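Local coordinates for protein vestitone reductase (Medicago sativa, PDB 2P4H) that catalyses the NADPH-dependent, stereospecific reduction of (3R)-vestitone to a 4-hydroxyisoflavan, the penultimate step in making the defence compound medicarpin, at residues A[13-18]-A[42-47]; A[19-24]-A[233-238]. All coordinates share one frame; numbering follows the deposited sequence.

Contact 1. Residues A[13-18]-A[42-47]; sequences LGSWII and VSFLTN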
ATOM      1  N   LEU A  13       4.555   4.405  -1.875  1.00 12.34           N
ATOM      2  CA  LEU A  13       3.607   4.696  -0.806  1.00 11.88           C
ATOM      3  C   LEU A  13       4.234   5.498   0.332  1.00 12.05           C
ATOM      4  O   LEU A  13       3.660   6.488   0.797  1.00 12.07           O
ATOM      5  CB  LEU A  13       3.010   3.398  -0.253  1.00 13.08           C
ATOM      6  CG  LEU A  13       1.957   3.621   0.835  1.00 12.27           C
ATOM      7  CD1 LEU A  13       0.811   4.462   0.289  1.00 13.72           C
ATOM      8  CD2 LEU A  13       1.452   2.278   1.341  1.00 14.20           C
ATOM      9  N   GLY A  14       5.409   5.071   0.782  1.00 11.87           N
ATOM     10  CA  GLY A  14       6.071   5.767   1.867  1.00 12.29           C
ATOM     11  C   GLY A  14       6.311   7.239   1.595  1.00 11.21           C
ATOM     12  O   GLY A  14       6.038   8.084   2.451  1.00 12.58           O
ATOM     13  N   SER A  15       6.819   7.558   0.408  1.00 12.02           N
ATOM     14  CA  SER A  15       7.091   8.951   0.086  1.00 12.77           C
ATOM     15  C   SER A  15       5.807   9.768  -0.009  1.00 12.88           C
ATOM     16  O   SER A  15       5.782  10.931   0.393  1.00 13.98           O
ATOM     17  CB  SER A  15       7.910   9.069  -1.209  1.00 13.20           C
ATOM     18  OG  SER A  15       7.243   8.517  -2.328  1.00 13.27           O
ATOM     19  N   TRP A  16       4.733   9.173  -0.523  1.00 11.44           N
ATOM     20  CA  TRP A  16       3.483   9.918  -0.616  1.00 11.55           C
ATOM     21  C   TRP A  16       2.940  10.183   0.783  1.00 11.62           C
ATOM     22  O   TRP A  16       2.413  11.260   1.063  1.00 12.15           O
ATOM     23  CB  TRP A  16       2.436   9.169  -1.445  1.00 12.17           C
ATOM     24  CG  TRP A  16       1.272  10.061  -1.739  1.00 11.86           C
ATOM     25  CD1 TRP A  16       0.111  10.166  -1.026  1.00 11.15           C
ATOM     26  CD2 TRP A  16       1.223  11.084  -2.739  1.00 11.64           C
ATOM     27  NE1 TRP A  16      -0.655  11.201  -1.517  1.00 12.47           N
ATOM     28  CE2 TRP A  16       0.008  11.779  -2.569  1.00 12.06           C
ATOM     29  CE3 TRP A  16       2.097  11.485  -3.761  1.00 13.11           C
ATOM     30  CZ2 TRP A  16      -0.359  12.857  -3.385  1.00 12.43           C
ATOM     31  CZ3 TRP A  16       1.735  12.555  -4.568  1.00 14.66           C
ATOM     32  CH2 TRP A  16       0.518  13.228  -4.376  1.00 13.86           C
ATOM     33  N   ILE A  17       3.072   9.198   1.666  1.00 11.93           N
ATOM     34  CA  ILE A  17       2.608   9.356   3.037  1.00 12.17           C
ATOM     35  C   ILE A  17       3.413  10.446   3.753  1.00 12.42           C
ATOM     36  O   ILE A  17       2.855  11.208   4.544  1.00 13.64           O
ATOM     37  CB  ILE A  17       2.686   8.008   3.796  1.00 12.86           C
ATOM     38  CG1 ILE A  17       1.535   7.108   3.332  1.00 13.67           C
ATOM     39  CG2 ILE A  17       2.622   8.232   5.304  1.00 14.79           C
ATOM     40  CD1 ILE A  17       1.502   5.737   3.985  1.00 15.01           C
ATOM     41  N   ILE A  18       4.713  10.533   3.475  1.00 12.67           N
ATOM     42  CA  ILE A  18       5.534  11.573   4.096  1.00 12.96           C
ATOM     43  C   ILE A  18       5.032  12.937   3.619  1.00 13.46           C
ATOM     44  O   ILE A  18       4.877  13.868   4.410  1.00 14.52           O
ATOM     45  CB  ILE A  18       7.026  11.404   3.729  1.00 13.23           C
ATOM     46  CG1 ILE A  18       7.594  10.181   4.457  1.00 13.85           C
ATOM     47  CG2 ILE A  18       7.809  12.668   4.087  1.00 14.50           C
ATOM     48  CD1 ILE A  18       9.036   9.880   4.140  1.00 15.35           C
ATOM     49  N   VAL A  42      17.771  11.822  -2.040  1.00 29.53           N
ATOM     50  CA  VAL A  42      16.455  11.956  -1.426  1.00 26.89           C
ATOM     51  C   VAL A  42      15.898  13.360  -1.628  1.00 26.08           C
ATOM     52  O   VAL A  42      15.044  13.814  -0.868  1.00 24.03           O
ATOM     53  CB  VAL A  42      16.513  11.665   0.089  1.00 26.07           C
ATOM     54  CG1 VAL A  42      16.921  10.221   0.324  1.00 25.61           C
ATOM     55  CG2 VAL A  42      17.494  12.616   0.767  1.00 24.70           C
ATOM     56  N   SER A  43      16.384  14.043  -2.659  1.00 25.34           N
ATOM     57  CA  SER A  43      15.937  15.398  -2.949  1.00 25.22           C
ATOM     58  C   SER A  43      14.427  15.503  -3.124  1.00 24.10           C
ATOM     59  O   SER A  43      13.822  16.497  -2.719  1.00 23.90           O
ATOM     60  CB  SER A  43      16.641  15.930  -4.201  1.00 26.15           C
ATOM     61  OG  SER A  43      18.036  16.049  -3.981  1.00 30.65           O
ATOM     62  N   PHE A  44      13.809  14.483  -3.714  1.00 23.62           N
ATOM     63  CA  PHE A  44      12.367  14.521  -3.920  1.00 23.11           C
ATOM     64  C   PHE A  44      11.624  14.499  -2.589  1.00 22.76           C
ATOM     65  O   PHE A  44      10.432  14.795  -2.531  1.00 23.71           O
ATOM     66  CB  PHE A  44      11.916  13.372  -4.833  1.00 22.55           C
ATOM     67  CG  PHE A  44      12.027  12.009  -4.214  1.00 22.47           C
ATOM     68  CD1 PHE A  44      10.941  11.441  -3.556  1.00 21.51           C
ATOM     69  CD2 PHE A  44      13.207  11.281  -4.313  1.00 22.04           C
ATOM     70  CE1 PHE A  44      11.029  10.165  -3.009  1.00 22.22           C
ATOM     71  CE2 PHE A  44      13.306  10.004  -3.768  1.00 22.66           C
ATOM     72  CZ  PHE A  44      12.212   9.444  -3.115  1.00 22.13           C
ATOM     73  N   LEU A  45      12.338  14.158  -1.519  1.00 21.75           N
ATOM     74  CA  LEU A  45      11.754  14.141  -0.183  1.00 21.01           C
ATOM     75  C   LEU A  45      12.114  15.425   0.561  1.00 20.78           C
ATOM     76  O   LEU A  45      11.250  16.088   1.125  1.00 19.56           O
ATOM     77  CB  LEU A  45      12.255  12.936   0.625  1.00 19.87           C
ATOM     78  CG  LEU A  45      11.709  11.548   0.276  1.00 18.64           C
ATOM     79  CD1 LEU A  45      12.330  10.512   1.204  1.00 18.04           C
ATOM     80  CD2 LEU A  45      10.188  11.541   0.412  1.00 18.21           C
ATOM     81  N   THR A  46      13.397  15.778   0.550  1.00 22.19           N
ATOM     82  CA  THR A  46      13.856  16.978   1.243  1.00 23.37           C
ATOM     83  C   THR A  46      13.329  18.268   0.622  1.00 24.22           C
ATOM     84  O   THR A  46      13.342  19.320   1.263  1.00 24.93           O
ATOM     85  CB  THR A  46      15.401  17.038   1.308  1.00 23.21           C
ATOM     86  OG1 THR A  46      15.947  16.988  -0.015  1.00 23.67           O
ATOM     87  CG2 THR A  46      15.942  15.868   2.116  1.00 24.04           C
ATOM     88  N   ASN A  47      12.860  18.186  -0.620  1.00 25.15           N
ATOM     89  CA  ASN A  47      12.316  19.356  -1.299  1.00 27.26           C
ATOM     90  C   ASN A  47      10.819  19.499  -1.041  1.00 27.09           C
ATOM     91  O   ASN A  47      10.214  20.504  -1.411  1.00 28.31           O
ATOM     92  CB  ASN A  47      12.572  19.279  -2.807  1.00 28.52           C
ATOM     93  CG  ASN A  47      14.028  19.520  -3.164  1.00 30.53           C
ATOM     94  OD1 ASN A  47      14.635  20.489  -2.709  1.00 32.11           O
ATOM     95  ND2 ASN A  47      14.593  18.643  -3.987  1.00 33.87           N
TER
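Ser15, on the first helix of the Rossmann fold, meets Phe44 and Leu45 of the short helix 43-46; it directly follows Gly14, the last residue of the predicted NADP(+) site. The contact across the segments is made by carbon atoms. Leu45 contributes most: its CD2 methyl sits 3.7 Å from Ser15 CB, and Ser15 and Leu45 also bring their CA atoms closest, 7.0 Å apart. The same methyl reaches the end of the Ile18 side chain one turn further on, with CD1 of Ile18 4.2 Å from CD2 of Leu45. Ile18 also rests on Val28 and Leu55, and Leu45 on Phe57, side chains of the parallel sheet.

Across the two segments there is no hydrogen bond. Ser15 turns its hydroxyl back to the glycine-rich turn: chi1 of 60° sets OG between the backbone N and the carbonyl carbon, where it hydrogen-bonds Gly11 O. Helix 43-46 opens at Val42, whose O accepts from both Leu45 N and Thr46 N.

The aromatic part is a single edge contact. Phe44 turns its rim to the serine, and CE1 lies 3.8 Å from Ser15 CB, which sits near the ring plane.

Contact 2. Residues A[19-24]-A[233-238]; sequences KSLLEN and AHIYLL
Ile235 extends its side chain from helix 227-239 to the C-terminal end of helix 12-23, where Ser20, Leu21 and Asn24 receive it. Both helices pack on the same side of the parallel Rossmann sheet, and this is where their side chains mesh above it. With CG1 anti to the carbonyl carbon (chi1 -65°) and the chain extended beyond it, Ile235 sets its CD1 methyl against two neighbouring polar groups: Ser20 OG at 3.6 Å and Asn24 ND2 at 3.4 Å.

The isoleucine and Asn24 run at an oblique angle to each other, and CD1 meets the amide at its nitrogen. Leu21 lies differently. It and Ile235 lie alongside each other, pointing opposite ways, CD2 of the leucine coming to 4.1 Å from CG1 of the isoleucine, while Leu21 also rests on Val4 and Val6 of the sheet beneath.

The Asn24 amide is held by its own helix. ND2 donates to Ser20 O at 2.8 Å, with an N-H...O angle of 140° and the donor above the carbonyl plane; Asn24 N reaches the same oxygen from the opposite face. An alanine here is likely to leave Ser20 O with one fewer donor and open a gap beside Ile235 CD1.

No hydrogen bond joins the two segments, so cohesion across them rests on van der Waals contact; Asn24 ND2 is engaged with Ser20 O, and what it offers the CD1 methyl is van der Waals contact only.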
ATOM      1  N   LYS A  19       4.771  13.042   2.319  1.00 14.35           N
ATOM      2  CA  LYS A  19       4.259  14.277   1.729  1.00 14.12           C
ATOM      3  C   LYS A  19       2.966  14.676   2.444  1.00 14.82           C
ATOM      4  O   LYS A  19       2.797  15.822   2.873  1.00 15.61           O
ATOM      5  CB  LYS A  19       3.987  14.049   0.238  1.00 14.30           C
ATOM      6  CG  LYS A  19       3.284  15.187  -0.478  1.00 16.03           C
ATOM      7  CD  LYS A  19       3.056  14.823  -1.940  1.00 16.95           C
ATOM      8  CE  LYS A  19       2.286  15.899  -2.693  1.00 19.13           C
ATOM      9  NZ  LYS A  19       0.891  16.051  -2.205  1.00 20.62           N
ATOM     10  N   SER A  20       2.062  13.712   2.578  1.00 14.31           N
ATOM     11  CA  SER A  20       0.772  13.918   3.225  1.00 14.23           C
ATOM     12  C   SER A  20       0.899  14.333   4.688  1.00 13.57           C
ATOM     13  O   SER A  20       0.220  15.256   5.143  1.00 15.32           O
ATOM     14  CB  SER A  20      -0.056  12.635   3.125  1.00 14.22           C
ATOM     15  OG  SER A  20      -1.248  12.724   3.883  1.00 18.56           O
ATOM     16  N   LEU A  21       1.760  13.647   5.429  1.00 13.43           N
ATOM     17  CA  LEU A  21       1.953  13.966   6.839  1.00 13.24           C
ATOM     18  C   LEU A  21       2.440  15.399   7.018  1.00 14.31           C
ATOM     19  O   LEU A  21       1.954  16.125   7.884  1.00 15.48           O
ATOM     20  CB  LEU A  21       2.954  12.993   7.466  1.00 13.24           C
ATOM     21  CG  LEU A  21       2.411  11.598   7.783  1.00 14.49           C
ATOM     22  CD1 LEU A  21       3.561  10.650   8.096  1.00 14.52           C
ATOM     23  CD2 LEU A  21       1.444  11.686   8.962  1.00 15.50           C
ATOM     24  N   LEU A  22       3.397  15.806   6.193  1.00 15.10           N
ATOM     25  CA  LEU A  22       3.933  17.155   6.286  1.00 16.22           C
ATOM     26  C   LEU A  22       2.863  18.191   5.951  1.00 17.24           C
ATOM     27  O   LEU A  22       2.782  19.239   6.595  1.00 19.61           O
ATOM     28  CB  LEU A  22       5.142  17.303   5.360  1.00 16.20           C
ATOM     29  CG  LEU A  22       6.388  16.503   5.762  1.00 16.66           C
ATOM     30  CD1 LEU A  22       7.437  16.609   4.671  1.00 16.65           C
ATOM     31  CD2 LEU A  22       6.940  17.022   7.085  1.00 16.76           C
ATOM     32  N   GLU A  23       2.032  17.897   4.956  1.00 17.33           N
ATOM     33  CA  GLU A  23       0.970  18.818   4.560  1.00 18.29           C
ATOM     34  C   GLU A  23      -0.073  18.956   5.661  1.00 19.32           C
ATOM     35  O   GLU A  23      -0.710  20.002   5.795  1.00 21.45           O
ATOM     36  CB  GLU A  23       0.269  18.326   3.291  1.00 20.07           C
ATOM     37  CG  GLU A  23       1.182  18.102   2.106  1.00 22.07           C
ATOM     38  CD  GLU A  23       0.437  17.571   0.897  1.00 22.21           C
ATOM     39  OE1 GLU A  23      -0.496  16.762   1.085  1.00 24.40           O
ATOM     40  OE2 GLU A  23       0.795  17.951  -0.236  1.00 24.22           O
ATOM     41  N   ASN A  24      -0.241  17.898   6.449  1.00 19.18           N
ATOM     42  CA  ASN A  24      -1.231  17.890   7.517  1.00 20.20           C
ATOM     43  C   ASN A  24      -0.746  18.321   8.898  1.00 20.22           C
ATOM     44  O   ASN A  24      -1.428  18.092   9.897  1.00 22.28           O
ATOM     45  CB  ASN A  24      -1.890  16.511   7.590  1.00 20.95           C
ATOM     46  CG  ASN A  24      -2.912  16.301   6.484  1.00 23.42           C
ATOM     47  OD1 ASN A  24      -3.978  16.917   6.489  1.00 27.33           O
ATOM     48  ND2 ASN A  24      -2.585  15.445   5.525  1.00 23.34           N
ATOM     49  N   ALA A 233      -6.299   7.524   5.049  1.00 10.42           N
ATOM     50  CA  ALA A 233      -6.734   6.437   5.926  1.00 11.19           C
ATOM     51  C   ALA A 233      -5.744   6.235   7.070  1.00 11.55           C
ATOM     52  O   ALA A 233      -6.148   5.956   8.196  1.00 11.78           O
ATOM     53  CB  ALA A 233      -6.889   5.148   5.130  1.00 11.51           C
ATOM     54  N   HIS A 234      -4.450   6.365   6.781  1.00 11.60           N
ATOM     55  CA  HIS A 234      -3.423   6.223   7.811  1.00 12.13           C
ATOM     56  C   HIS A 234      -3.619   7.284   8.888  1.00 11.90           C
ATOM     57  O   HIS A 234      -3.614   6.982  10.081  1.00 12.74           O
ATOM     58  CB  HIS A 234      -2.018   6.381   7.209  1.00 11.46           C
ATOM     59  CG  HIS A 234      -1.488   5.142   6.554  1.00 11.45           C
ATOM     60  ND1 HIS A 234      -0.517   4.348   7.127  1.00 14.66           N
ATOM     61  CD2 HIS A 234      -1.784   4.572   5.363  1.00  8.38           C
ATOM     62  CE1 HIS A 234      -0.237   3.344   6.314  1.00  9.00           C
ATOM     63  NE2 HIS A 234      -0.992   3.457   5.237  1.00 13.39           N
ATOM     64  N   ILE A 235      -3.792   8.530   8.464  1.00 12.61           N
ATOM     65  CA  ILE A 235      -3.976   9.620   9.410  1.00 13.56           C
ATOM     66  C   ILE A 235      -5.275   9.447  10.196  1.00 13.42           C
ATOM     67  O   ILE A 235      -5.313   9.673  11.404  1.00 13.75           O
ATOM     68  CB  ILE A 235      -3.957  10.979   8.675  1.00 13.76           C
ATOM     69  CG1 ILE A 235      -2.565  11.213   8.079  1.00 15.36           C
ATOM     70  CG2 ILE A 235      -4.319  12.107   9.639  1.00 16.06           C
ATOM     71  CD1 ILE A 235      -2.448  12.475   7.237  1.00 17.06           C
ATOM     72  N   TYR A 236      -6.334   9.024   9.514  1.00 12.72           N
ATOM     73  CA  TYR A 236      -7.619   8.814  10.172  1.00 12.58           C
ATOM     74  C   TYR A 236      -7.518   7.770  11.286  1.00 14.07           C
ATOM     75  O   TYR A 236      -7.984   7.988  12.407  1.00 13.87           O
ATOM     76  CB  TYR A 236      -8.674   8.362   9.157  1.00 12.51           C
ATOM     77  CG  TYR A 236     -10.040   8.176   9.776  1.00 13.28           C
ATOM     78  CD1 TYR A 236     -10.900   9.261   9.952  1.00 13.08           C
ATOM     79  CD2 TYR A 236     -10.447   6.929  10.246  1.00 13.41           C
ATOM     80  CE1 TYR A 236     -12.127   9.108  10.584  1.00 13.12           C
ATOM     81  CE2 TYR A 236     -11.674   6.763  10.886  1.00 12.68           C
ATOM     82  CZ  TYR A 236     -12.509   7.857  11.050  1.00 13.83           C
ATOM     83  OH  TYR A 236     -13.724   7.696  11.673  1.00 16.05           O
ATOM     84  N   LEU A 237      -6.906   6.632  10.978  1.00 12.92           N
ATOM     85  CA  LEU A 237      -6.773   5.560  11.956  1.00 13.40           C
ATOM     86  C   LEU A 237      -5.814   5.913  13.090  1.00 13.85           C
ATOM     87  O   LEU A 237      -5.896   5.345  14.179  1.00 14.75           O
ATOM     88  CB  LEU A 237      -6.348   4.271  11.251  1.00 13.23           C
ATOM     89  CG  LEU A 237      -7.438   3.754  10.302  1.00 12.64           C
ATOM     90  CD1 LEU A 237      -6.888   2.645   9.420  1.00 16.66           C
ATOM     91  CD2 LEU A 237      -8.633   3.266  11.114  1.00 14.89           C
ATOM     92  N   LEU A 238      -4.906   6.847  12.838  1.00 13.39           N
ATOM     93  CA  LEU A 238      -3.977   7.283  13.872  1.00 13.95           C
ATOM     94  C   LEU A 238      -4.692   8.236  14.832  1.00 15.42           C
ATOM     95  O   LEU A 238      -4.478   8.183  16.044  1.00 16.87           O
ATOM     96  CB  LEU A 238      -2.784   8.015  13.249  1.00 14.44           C
ATOM     97  CG  LEU A 238      -1.892   8.799  14.221  1.00 14.84           C
ATOM     98  CD1 LEU A 238      -1.174   7.844  15.161  1.00 16.07           C
ATOM     99  CD2 LEU A 238      -0.888   9.627  13.435  1.00 15.01           C
TER

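How the contacts relate
From the N terminus, strand 3-7 leads through the glycine-rich turn into helix 12-23, which supplies the first segment of both contacts. The chain then forms strand 27-31 and returns as helix 43-46, closing contact 1 with 23 residues between its segments. Contact 2 closes far later, with 208 residues between its own segments, when helix 227-239 comes back beside the same helix. Because 42-47 falls between 19-24 and 233-238, the two connections cross rather than nest. Helix 12-23 is thereby tied both to the short helix near strand 55-57 and to helix 227-239. The contacts meet where Ile17, in 13-18, packs on His234.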